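PDB 2BE3: GTP pyrophosphokinase from Streptococcus pneumoniae, which probably transfers pyrophosphate from ATP to GTP to make the alarmone (p)ppGpp. Local coordinates for residues 39-44 and 90-95. Numbering follows the deposited sequence.
Sequences HSPIEF and KEVVDI
The carbonyl O of I42, whose side chain packs on V92, accepts a hydrogen bond from S40 OG at 2.8 Å. The hydroxyl approaches a lone pair within the carbonyl plane, with a C=O...OG angle of 125°, and so ties the turn through P41 to the first residue of strand 42-49. Between the strand start and segment 90-95 of helix 89-97 there is no hydrogen bond; the junction is apolar and small, with 168 Å² buried in total. One methyl of V92 does the touching. I42 CG1 meets V92 CG2 at 3.7 Å, and the isoleucine and valine side chains run roughly perpendicular to each other. CG1 of I42 lies beside its backbone N, anti to the carbonyl carbon (chi1 -58°), which carries this longer branch to the valine. P41 CB approaches the same V92 CG2 more loosely, at 4.2 Å, where the backbones come nearest: 7.3 Å between P41 CA and V92 CA. V92 also packs on V83 and I145 of the sheet, while Y33 of helix 6-35 touches both P41 and I95. The carboxylate of E91, on the same helix as V92, forms a salt bridge with R194. Just beyond I42 comes a classic beta bulge, E43 and F44 lying opposite the single residue M82. The contact thus seats helix 89-97 against the start of strand 42-49, outermost in this chain's mixed five-stranded sheet, consistent with the nucleotidyltransferase-like fold of RelA/SpoT synthetases.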
ATOM      1  N   HIS A  39       8.020 -16.266  14.530  1.00 85.06           N
ATOM      2  CA  HIS A  39       9.151 -15.929  13.700  1.00 82.51           C
ATOM      3  C   HIS A  39       8.669 -15.826  12.233  1.00 80.99           C
ATOM      4  O   HIS A  39       7.852 -16.610  11.787  1.00 80.49           O
ATOM      5  CB  HIS A  39      10.252 -16.974  13.895  1.00 81.97           C
ATOM      6  CG  HIS A  39      11.408 -16.796  12.978  1.00 80.11           C
ATOM      7  ND1 HIS A  39      12.551 -16.119  13.345  1.00 79.51           N
ATOM      8  CD2 HIS A  39      11.580 -17.168  11.688  1.00 77.80           C
ATOM      9  CE1 HIS A  39      13.392 -16.105  12.327  1.00 78.83           C
ATOM     10  NE2 HIS A  39      12.826 -16.734  11.309  1.00 79.23           N
ATOM     11  N   SER A  40       9.170 -14.826  11.518  1.00 79.69           N
ATOM     12  CA  SER A  40       8.795 -14.585  10.133  1.00 78.63           C
ATOM     13  C   SER A  40       9.681 -15.362   9.146  1.00 78.12           C
ATOM     14  O   SER A  40      10.903 -15.227   9.185  1.00 77.69           O
ATOM     15  CB  SER A  40       8.876 -13.093   9.828  1.00 77.85           C
ATOM     16  OG  SER A  40       8.526 -12.868   8.475  1.00 76.91           O
ATOM     17  N   PRO A  41       9.068 -16.161   8.250  1.00 77.94           N
ATOM     18  CA  PRO A  41       9.848 -16.771   7.139  1.00 78.43           C
ATOM     19  C   PRO A  41      10.573 -15.693   6.308  1.00 78.89           C
ATOM     20  O   PRO A  41      11.769 -15.855   5.970  1.00 80.01           O
ATOM     21  CB  PRO A  41       8.803 -17.482   6.286  1.00 77.57           C
ATOM     22  CG  PRO A  41       7.448 -17.066   6.830  1.00 77.70           C
ATOM     23  CD  PRO A  41       7.636 -16.511   8.204  1.00 78.22           C
ATOM     24  N   ILE A  42       9.864 -14.589   6.060  1.00 78.14           N
ATOM     25  CA  ILE A  42      10.385 -13.435   5.350  1.00 76.94           C
ATOM     26  C   ILE A  42      11.308 -12.611   6.207  1.00 78.03           C
ATOM     27  O   ILE A  42      10.870 -12.117   7.234  1.00 79.26           O
ATOM     28  CB  ILE A  42       9.208 -12.533   4.889  1.00 77.14           C
ATOM     29  CG1 ILE A  42       8.260 -13.354   3.991  1.00 74.69           C
ATOM     30  CG2 ILE A  42       9.733 -11.215   4.268  1.00 72.93           C
ATOM     31  CD1 ILE A  42       7.013 -12.650   3.551  1.00 75.66           C
ATOM     32  N   GLU A  43      12.560 -12.411   5.769  1.00 78.13           N
ATOM     33  CA  GLU A  43      13.474 -11.526   6.452  1.00 78.81           C
ATOM     34  C   GLU A  43      13.580 -10.147   5.849  1.00 77.23           C
ATOM     35  O   GLU A  43      13.667  -9.162   6.567  1.00 77.43           O
ATOM     36  CB  GLU A  43      14.896 -12.104   6.448  1.00 80.54           C
ATOM     37  CG  GLU A  43      15.011 -13.534   6.923  1.00 85.32           C
ATOM     38  CD  GLU A  43      16.414 -13.867   7.403  1.00 92.28           C
ATOM     39  OE1 GLU A  43      17.214 -12.933   7.683  1.00 95.38           O
ATOM     40  OE2 GLU A  43      16.713 -15.071   7.513  1.00 95.81           O
ATOM     41  N   PHE A  44      13.695 -10.104   4.529  1.00 75.80           N
ATOM     42  CA  PHE A  44      13.959  -8.873   3.804  1.00 74.36           C
ATOM     43  C   PHE A  44      13.044  -8.827   2.612  1.00 73.63           C
ATOM     44  O   PHE A  44      12.738  -9.848   2.017  1.00 73.98           O
ATOM     45  CB  PHE A  44      15.419  -8.752   3.342  1.00 74.17           C
ATOM     46  CG  PHE A  44      16.428  -8.841   4.461  1.00 74.68           C
ATOM     47  CD1 PHE A  44      16.566  -7.798   5.388  1.00 72.72           C
ATOM     48  CD2 PHE A  44      17.247  -9.966   4.583  1.00 74.95           C
ATOM     49  CE1 PHE A  44      17.496  -7.899   6.452  1.00 73.91           C
ATOM     50  CE2 PHE A  44      18.204 -10.065   5.643  1.00 76.59           C
ATOM     51  CZ  PHE A  44      18.312  -9.040   6.571  1.00 74.00           C
ATOM     52  N   LYS A  90       7.965 -22.408  -0.093  1.00 68.30           N
ATOM     53  CA  LYS A  90       6.585 -22.853  -0.242  1.00 68.70           C
ATOM     54  C   LYS A  90       5.640 -22.190   0.767  1.00 69.16           C
ATOM     55  O   LYS A  90       4.456 -22.026   0.508  1.00 69.75           O
ATOM     56  CB  LYS A  90       6.486 -24.397  -0.181  1.00 69.01           C
ATOM     57  CG  LYS A  90       6.772 -25.027   1.206  1.00 68.79           C
ATOM     58  CD  LYS A  90       6.815 -26.521   1.079  1.00 68.25           C
ATOM     59  CE  LYS A  90       7.065 -27.166   2.401  1.00 68.43           C
ATOM     60  NZ  LYS A  90       8.466 -26.883   2.885  1.00 71.25           N
ATOM     61  N   GLU A  91       6.162 -21.806   1.921  1.00 69.41           N
ATOM     62  CA  GLU A  91       5.328 -21.233   2.991  1.00 70.15           C
ATOM     63  C   GLU A  91       4.863 -19.825   2.599  1.00 69.27           C
ATOM     64  O   GLU A  91       3.695 -19.464   2.811  1.00 69.05           O
ATOM     65  CB  GLU A  91       6.082 -21.252   4.342  1.00 69.49           C
ATOM     66  CG  GLU A  91       6.324 -22.683   4.893  1.00 72.06           C
ATOM     67  CD  GLU A  91       6.794 -22.719   6.378  1.00 72.71           C
ATOM     68  OE1 GLU A  91       6.729 -21.660   7.053  1.00 76.20           O
ATOM     69  OE2 GLU A  91       7.188 -23.809   6.862  1.00 71.61           O
ATOM     70  N   VAL A  92       5.786 -19.062   2.006  1.00 68.09           N
ATOM     71  CA  VAL A  92       5.503 -17.746   1.414  1.00 67.59           C
ATOM     72  C   VAL A  92       4.576 -17.786   0.206  1.00 68.23           C
ATOM     73  O   VAL A  92       3.639 -16.957   0.073  1.00 68.82           O
ATOM     74  CB  VAL A  92       6.815 -17.015   1.052  1.00 68.02           C
ATOM     75  CG1 VAL A  92       6.524 -15.755   0.198  1.00 66.80           C
ATOM     76  CG2 VAL A  92       7.562 -16.645   2.360  1.00 64.75           C
ATOM     77  N   VAL A  93       4.823 -18.757  -0.677  1.00 67.93           N
ATOM     78  CA  VAL A  93       3.935 -19.016  -1.779  1.00 67.30           C
ATOM     79  C   VAL A  93       2.506 -19.321  -1.297  1.00 67.95           C
ATOM     80  O   VAL A  93       1.547 -18.814  -1.880  1.00 69.54           O
ATOM     81  CB  VAL A  93       4.540 -20.090  -2.730  1.00 67.73           C
ATOM     82  CG1 VAL A  93       3.574 -20.464  -3.843  1.00 64.70           C
ATOM     83  CG2 VAL A  93       5.883 -19.569  -3.302  1.00 65.82           C
ATOM     84  N   ASP A  94       2.353 -20.115  -0.237  1.00 67.92           N
ATOM     85  CA  ASP A  94       1.033 -20.343   0.378  1.00 68.11           C
ATOM     86  C   ASP A  94       0.334 -19.054   0.811  1.00 68.11           C
ATOM     87  O   ASP A  94      -0.853 -18.870   0.582  1.00 66.72           O
ATOM     88  CB  ASP A  94       1.141 -21.268   1.615  1.00 68.67           C
ATOM     89  CG  ASP A  94       1.443 -22.707   1.254  1.00 69.19           C
ATOM     90  OD1 ASP A  94       1.362 -23.064   0.079  1.00 73.90           O
ATOM     91  OD2 ASP A  94       1.792 -23.497   2.149  1.00 72.29           O
ATOM     92  N   ILE A  95       1.072 -18.183   1.490  1.00 69.16           N
ATOM     93  CA  ILE A  95       0.515 -16.905   1.920  1.00 70.12           C
ATOM     94  C   ILE A  95       0.094 -16.054   0.714  1.00 70.32           C
ATOM     95  O   ILE A  95      -0.902 -15.381   0.799  1.00 71.59           O
ATOM     96  CB  ILE A  95       1.497 -16.117   2.834  1.00 70.58           C
ATOM     97  CG1 ILE A  95       1.694 -16.830   4.172  1.00 70.78           C
ATOM     98  CG2 ILE A  95       0.969 -14.707   3.137  1.00 71.62           C
ATOM     99  CD1 ILE A  95       3.007 -16.389   4.830  1.00 75.84           C
TER